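Local coordinates for protein OsmC family peroxiredoxin (PDB 2E8E) that is of unproven function but, as an OsmC family peroxiredoxin, probably reduces peroxides with a pair of cysteine thiols, at residues Glu82-Tyr87 with Asn121-Trp126; Lys96-Ala101 with Trp126-Glu131. All coordinates share one frame; numbering follows the deposited sequence.

Interaction 1: residues Glu82-Tyr87 with Asn121-Trp126; sequences EIEIKY and NLKISW
Leu-122 CD1 sits 3.8 Å from Ile-85 CD1 at the apolar centre, the two branches crossing obliquely; the leucine has CG anti to the backbone N (chi1 -171°), and CD1 also reaches the CB of Ile-83. Further along the same face, the CG2 methyl of Ile-124 meets the Tyr-87 ring at its edge, 3.8 Å from CE2, and Ser-125 O lies in the plane of that ring. Tyr-87 OH is hydrogen-bonded to Ser-46 of helix 34-56, whose Leu-39 and Ile-42 touch Ile-83, as does Met-115 of the second subunit. The strands, 82-87 and 121-126, are parallel neighbours in the mixed sheet that the helices of this OsmC fold cover. Of five backbone hydrogen bonds, Ile-83, Ile-85 and Tyr-87 donate one way, Lys-123 and Ser-125 the other; Lys-123 N to Ile-83 O is the straightest (3.0 Å, 172°). The opposite face is polar. Lys-123, bent at chi3 (-63°), lays its CE 3.4 Å from Glu-84 CG and brings NZ within 3.2 Å of Glu-82 OE1, with a longer salt bridge to Glu-84 OE2, also paired with Lys-71. Here one water links Glu-82 OE2 to Asn-121 ND2, and another donates to Ile-85 O and is hydrogen-bonded to Ser-125 OG.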
loop_
_atom_site.group_PDB
_atom_site.type_symbol
_atom_site.label_atom_id
_atom_site.label_comp_id
_atom_site.label_asym_id
_atom_site.label_seq_id
_atom_site.Cartn_x
_atom_site.Cartn_y
_atom_site.Cartn_z
ATOM N N GLU A 82 9.162 -11.940 3.851
ATOM C CA GLU A 82 9.029 -12.621 2.575
ATOM C C GLU A 82 7.700 -12.270 1.929
ATOM O O GLU A 82 6.683 -12.148 2.608
ATOM C CB GLU A 82 9.116 -14.137 2.788
ATOM C CG GLU A 82 8.655 -14.974 1.608
ATOM C CD GLU A 82 8.635 -16.463 1.918
ATOM O OE1 GLU A 82 7.694 -17.146 1.465
ATOM O OE2 GLU A 82 9.558 -16.951 2.605
ATOM N N ILE A 83 7.720 -12.079 0.616
ATOM C CA ILE A 83 6.502 -11.787 -0.127
ATOM C C ILE A 83 6.515 -12.673 -1.359
ATOM O O ILE A 83 7.442 -12.604 -2.166
ATOM C CB ILE A 83 6.425 -10.318 -0.602
ATOM C CG1 ILE A 83 6.422 -9.371 0.600
ATOM C CG2 ILE A 83 5.150 -10.119 -1.434
ATOM C CD1 ILE A 83 6.302 -7.910 0.227
ATOM N N GLU A 84 5.498 -13.518 -1.487
ATOM C CA GLU A 84 5.383 -14.403 -2.637
ATOM C C GLU A 84 4.327 -13.833 -3.558
ATOM O O GLU A 84 3.233 -13.479 -3.110
ATOM C CB GLU A 84 4.948 -15.804 -2.211
ATOM C CG GLU A 84 5.957 -16.579 -1.400
ATOM C CD GLU A 84 5.483 -17.993 -1.125
ATOM O OE1 GLU A 84 5.251 -18.740 -2.101
ATOM O OE2 GLU A 84 5.335 -18.357 0.061
ATOM N N ILE A 85 4.647 -13.738 -4.844
ATOM C CA ILE A 85 3.694 -13.219 -5.807
ATOM C C ILE A 85 3.589 -14.213 -6.945
ATOM O O ILE A 85 4.599 -14.581 -7.550
ATOM C CB ILE A 85 4.134 -11.862 -6.396
ATOM C CG1 ILE A 85 4.438 -10.864 -5.275
ATOM C CG2 ILE A 85 3.032 -11.317 -7.296
ATOM C CD1 ILE A 85 4.920 -9.513 -5.763
ATOM N N LYS A 86 2.367 -14.648 -7.228
ATOM C CA LYS A 86 2.125 -15.593 -8.308
ATOM C C LYS A 86 1.182 -14.957 -9.321
ATOM O O LYS A 86 0.078 -14.535 -8.971
ATOM C CB LYS A 86 1.501 -16.879 -7.763
ATOM C CG LYS A 86 1.209 -17.925 -8.827
ATOM C CD LYS A 86 0.570 -19.162 -8.213
ATOM C CE LYS A 86 0.259 -20.200 -9.272
ATOM N NZ LYS A 86 1.488 -20.603 -10.009
ATOM N N TYR A 87 1.629 -14.882 -10.571
ATOM C CA TYR A 87 0.831 -14.304 -11.646
ATOM C C TYR A 87 0.251 -15.428 -12.498
ATOM O O TYR A 87 0.982 -16.316 -12.936
ATOM C CB TYR A 87 1.699 -13.431 -12.552
ATOM C CG TYR A 87 2.386 -12.274 -11.869
ATOM C CD1 TYR A 87 1.833 -10.993 -11.899
ATOM C CD2 TYR A 87 3.603 -12.452 -11.214
ATOM C CE1 TYR A 87 2.482 -9.914 -11.298
ATOM C CE2 TYR A 87 4.255 -11.383 -10.610
ATOM C CZ TYR A 87 3.694 -10.118 -10.658
ATOM O OH TYR A 87 4.353 -9.058 -10.080
ATOM N N ASN A 121 12.404 -10.503 1.103
ATOM C CA ASN A 121 12.792 -11.549 0.163
ATOM C C ASN A 121 11.605 -11.770 -0.758
ATOM O O ASN A 121 10.535 -12.203 -0.321
ATOM C CB ASN A 121 13.136 -12.856 0.889
ATOM C CG ASN A 121 13.369 -14.014 -0.076
ATOM O OD1 ASN A 121 13.800 -13.814 -1.214
ATOM N ND2 ASN A 121 13.100 -15.231 0.381
ATOM N N LEU A 122 11.798 -11.470 -2.037
ATOM C CA LEU A 122 10.735 -11.595 -3.020
ATOM C C LEU A 122 10.802 -12.912 -3.789
ATOM O O LEU A 122 11.847 -13.272 -4.330
ATOM C CB LEU A 122 10.813 -10.412 -3.989
ATOM C CG LEU A 122 9.693 -10.171 -4.999
ATOM C CD1 LEU A 122 8.361 -10.000 -4.279
ATOM C CD2 LEU A 122 10.027 -8.923 -5.805
ATOM N N LYS A 123 9.685 -13.629 -3.822
ATOM C CA LYS A 123 9.604 -14.895 -4.542
ATOM C C LYS A 123 8.508 -14.752 -5.591
ATOM O O LYS A 123 7.319 -14.697 -5.266
ATOM C CB LYS A 123 9.300 -16.042 -3.576
ATOM C CG LYS A 123 10.348 -16.178 -2.470
ATOM C CD LYS A 123 10.373 -17.566 -1.842
ATOM C CE LYS A 123 9.073 -17.919 -1.146
ATOM N NZ LYS A 123 9.184 -19.243 -0.462
ATOM N N ILE A 124 8.923 -14.683 -6.851
ATOM C CA ILE A 124 8.001 -14.502 -7.962
ATOM C C ILE A 124 7.835 -15.746 -8.827
ATOM O O ILE A 124 8.807 -16.436 -9.137
ATOM C CB ILE A 124 8.479 -13.339 -8.848
ATOM C CG1 ILE A 124 8.574 -12.064 -8.005
ATOM C CG2 ILE A 124 7.536 -13.143 -10.023
ATOM C CD1 ILE A 124 9.222 -10.908 -8.717
ATOM N N SER A 125 6.594 -16.023 -9.212
ATOM C CA SER A 125 6.286 -17.166 -10.063
ATOM C C SER A 125 5.129 -16.799 -10.977
ATOM O O SER A 125 4.402 -15.843 -10.719
ATOM C CB SER A 125 5.907 -18.384 -9.222
ATOM O OG SER A 125 4.716 -18.152 -8.493
ATOM N N TRP A 126 4.951 -17.560 -12.047
ATOM C CA TRP A 126 3.868 -17.271 -12.971
ATOM C C TRP A 126 3.496 -18.519 -13.743
ATOM O O TRP A 126 4.246 -19.497 -13.772
ATOM C CB TRP A 126 4.287 -16.164 -13.939
ATOM C CG TRP A 126 5.492 -16.522 -14.751
ATOM C CD1 TRP A 126 5.517 -17.238 -15.915
ATOM C CD2 TRP A 126 6.856 -16.230 -14.429
ATOM N NE1 TRP A 126 6.815 -17.412 -16.335
ATOM C CE2 TRP A 126 7.657 -16.806 -15.440
ATOM C CE3 TRP A 126 7.480 -15.543 -13.379
ATOM C CZ2 TRP A 126 9.051 -16.712 -15.436
ATOM C CZ3 TRP A 126 8.868 -15.450 -13.375
ATOM C CH2 TRP A 126 9.638 -16.036 -14.398
HETATM O O HOH W 1 12.278 -16.281 3.021
HETATM O O HOH W 2 5.449 -17.090 -6.194
#

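Interaction 2: residues Lys96-Ala101 with Trp126-Glu131; sequences KALEQA and WEVKWE
Leu-98 CD2 is the tip that reaches the strand: it lies 3.7 Å from Trp-126 CB, 3.8 Å from Val-128 CG2 and only 3.3 Å from the backbone oxygen of Glu-127. The leucine gets there with CG anti to its backbone N, sliding past the tryptophan in the opposite direction. One residue on, Glu-99 meets the indole with its backbone end over the five-membered ring and its side chain past the rim. Its CA stands 4.1 Å from the centroid of that ring in a CH-pi contact, while the extended chain runs outward past CZ2, with CG 3.4 Å from Trp-126 CZ2. The carboxylate, beyond the rim, is turned 42° from the ring plane. What positions the indole is its crowded first torsion (chi1 60°), together with a hydrogen bond from NE1 to Glu-95 at the start of the helix. No hydrogen bond joins helix 96-101 to strand 126-130, which run at 144° with their axes 8.4 Å apart, so apolar and CH-pi contacts hold this surface seam. Behind it, Leu-98 continues onto Val-50 of helix 34-56 and Ala-89 of strand 80-90, while Val-128 touches Val-93 in the connecting loop.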
loop_
_atom_site.group_PDB
_atom_site.type_symbol
_atom_site.label_atom_id
_atom_site.label_comp_id
_atom_site.label_asym_id
_atom_site.label_seq_id
_atom_site.Cartn_x
_atom_site.Cartn_y
_atom_site.Cartn_z
ATOM N N LYS A 96 6.087 -17.309 -22.557
ATOM C CA LYS A 96 7.205 -16.400 -22.804
ATOM C C LYS A 96 6.789 -14.936 -22.681
ATOM O O LYS A 96 7.557 -14.099 -22.199
ATOM C CB LYS A 96 7.788 -16.632 -24.199
ATOM C CG LYS A 96 6.828 -16.295 -25.329
ATOM C CD LYS A 96 7.515 -16.348 -26.684
ATOM C CE LYS A 96 6.533 -16.039 -27.801
ATOM N NZ LYS A 96 5.795 -14.763 -27.561
ATOM N N ALA A 97 5.576 -14.629 -23.133
ATOM C CA ALA A 97 5.065 -13.267 -23.067
ATOM C C ALA A 97 4.777 -12.895 -21.617
ATOM O O ALA A 97 5.084 -11.783 -21.186
ATOM C CB ALA A 97 3.796 -13.132 -23.909
ATOM N N LEU A 98 4.193 -13.826 -20.866
ATOM C CA LEU A 98 3.885 -13.561 -19.462
ATOM C C LEU A 98 5.182 -13.371 -18.687
ATOM O O LEU A 98 5.289 -12.473 -17.855
ATOM C CB LEU A 98 3.074 -14.705 -18.847
ATOM C CG LEU A 98 2.748 -14.508 -17.358
ATOM C CD1 LEU A 98 1.958 -13.215 -17.170
ATOM C CD2 LEU A 98 1.958 -15.695 -16.829
ATOM N N GLU A 99 6.175 -14.215 -18.963
ATOM C CA GLU A 99 7.456 -14.094 -18.278
ATOM C C GLU A 99 8.081 -12.719 -18.524
ATOM O O GLU A 99 8.580 -12.082 -17.592
ATOM C CB GLU A 99 8.420 -15.194 -18.735
ATOM C CG GLU A 99 9.860 -14.976 -18.273
ATOM C CD GLU A 99 10.756 -16.174 -18.531
ATOM O OE1 GLU A 99 10.524 -16.894 -19.525
ATOM O OE2 GLU A 99 11.704 -16.387 -17.746
ATOM N N GLN A 100 8.051 -12.259 -19.772
ATOM C CA GLN A 100 8.617 -10.953 -20.105
ATOM C C GLN A 100 7.867 -9.824 -19.401
ATOM O O GLN A 100 8.475 -8.863 -18.930
ATOM C CB GLN A 100 8.568 -10.707 -21.612
ATOM C CG GLN A 100 9.521 -11.560 -22.427
ATOM C CD GLN A 100 9.468 -11.216 -23.902
ATOM O OE1 GLN A 100 9.733 -10.080 -24.295
ATOM N NE2 GLN A 100 9.122 -12.197 -24.729
ATOM N N ALA A 101 6.545 -9.944 -19.340
ATOM C CA ALA A 101 5.720 -8.928 -18.693
ATOM C C ALA A 101 6.011 -8.880 -17.197
ATOM O O ALA A 101 6.123 -7.803 -16.613
ATOM C CB ALA A 101 4.243 -9.225 -18.930
ATOM N N TRP A 126 4.951 -17.560 -12.047
ATOM C CA TRP A 126 3.868 -17.271 -12.971
ATOM C C TRP A 126 3.496 -18.519 -13.743
ATOM O O TRP A 126 4.246 -19.497 -13.772
ATOM C CB TRP A 126 4.287 -16.164 -13.939
ATOM C CG TRP A 126 5.492 -16.522 -14.751
ATOM C CD1 TRP A 126 5.517 -17.238 -15.915
ATOM C CD2 TRP A 126 6.856 -16.230 -14.429
ATOM N NE1 TRP A 126 6.815 -17.412 -16.335
ATOM C CE2 TRP A 126 7.657 -16.806 -15.440
ATOM C CE3 TRP A 126 7.480 -15.543 -13.379
ATOM C CZ2 TRP A 126 9.051 -16.712 -15.436
ATOM C CZ3 TRP A 126 8.868 -15.450 -13.375
ATOM C CH2 TRP A 126 9.638 -16.036 -14.398
ATOM N N GLU A 127 2.325 -18.481 -14.364
ATOM C CA GLU A 127 1.861 -19.609 -15.147
ATOM C C GLU A 127 0.735 -19.163 -16.056
ATOM O O GLU A 127 0.026 -18.196 -15.767
ATOM C CB GLU A 127 1.373 -20.738 -14.236
ATOM C CG GLU A 127 0.094 -20.438 -13.480
ATOM C CD GLU A 127 -0.384 -21.623 -12.659
ATOM O OE1 GLU A 127 0.338 -22.033 -11.725
ATOM O OE2 GLU A 127 -1.480 -22.150 -12.948
ATOM N N VAL A 128 0.582 -19.869 -17.166
ATOM C CA VAL A 128 -0.469 -19.550 -18.107
ATOM C C VAL A 128 -1.485 -20.672 -18.152
ATOM O O VAL A 128 -1.146 -21.848 -18.013
ATOM C CB VAL A 128 0.090 -19.345 -19.532
ATOM C CG1 VAL A 128 -1.055 -19.220 -20.525
ATOM C CG2 VAL A 128 0.966 -18.107 -19.575
ATOM N N LYS A 129 -2.743 -20.288 -18.314
ATOM C CA LYS A 129 -3.831 -21.235 -18.440
ATOM C C LYS A 129 -4.381 -20.907 -19.812
ATOM O O LYS A 129 -5.058 -19.896 -19.997
ATOM C CB LYS A 129 -4.887 -21.003 -17.357
ATOM C CG LYS A 129 -4.613 -21.748 -16.061
ATOM C CD LYS A 129 -4.730 -23.255 -16.271
ATOM C CE LYS A 129 -4.481 -24.023 -14.985
ATOM N NZ LYS A 129 -4.636 -25.495 -15.184
ATOM N N TRP A 130 -4.051 -21.743 -20.789
ATOM C CA TRP A 130 -4.507 -21.514 -22.146
ATOM C C TRP A 130 -5.997 -21.768 -22.265
ATOM O O TRP A 130 -6.469 -22.896 -22.091
ATOM C CB TRP A 130 -3.741 -22.405 -23.120
ATOM C CG TRP A 130 -3.974 -22.016 -24.533
ATOM C CD1 TRP A 130 -5.020 -22.391 -25.331
ATOM C CD2 TRP A 130 -3.176 -21.119 -25.311
ATOM N NE1 TRP A 130 -4.921 -21.782 -26.559
ATOM C CE2 TRP A 130 -3.798 -20.996 -26.574
ATOM C CE3 TRP A 130 -1.995 -20.406 -25.065
ATOM C CZ2 TRP A 130 -3.278 -20.185 -27.591
ATOM C CZ3 TRP A 130 -1.477 -19.599 -26.076
ATOM C CH2 TRP A 130 -2.120 -19.498 -27.324
ATOM N N GLU A 131 -6.738 -20.709 -22.570
ATOM C CA GLU A 131 -8.181 -20.803 -22.696
ATOM C C GLU A 131 -8.738 -19.980 -23.842
ATOM O O GLU A 131 -8.196 -18.932 -24.193
ATOM C CB GLU A 131 -8.854 -20.347 -21.399
ATOM C CG GLU A 131 -8.633 -21.269 -20.225
ATOM C CD GLU A 131 -9.619 -21.018 -19.106
ATOM O OE1 GLU A 131 -10.749 -20.575 -19.405
ATOM O OE2 GLU A 131 -9.270 -21.282 -17.935
#

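How the interactions relate
Strand 121-130 carries both contacts, whose centres lie 15 Å apart, and Trp-126 is the residue they share: its backbone end closes interaction 1, its indole packs against the helix of interaction 2. Just past it the pairing with strand 80-90 continues, as Glu-127 N lies 2.9 Å from Tyr-87 O and Glu-127 OE1 makes a 2.5 Å salt bridge with Lys-86 NZ. Leu-98 CD2 also packs 4.1 Å from Tyr-87 O. Strand 80-90 leads through a short loop into helix 95-109, which folds back over the sheet. Cys-45, which forms a disulfide with Cys-110 in another structure but not here and is probably redox-active, precedes the Ser-46 hydrogen-bonded to Tyr-87. The DTT site (Glu-5, Thr-20, Ser-21) uses no residue of either contact.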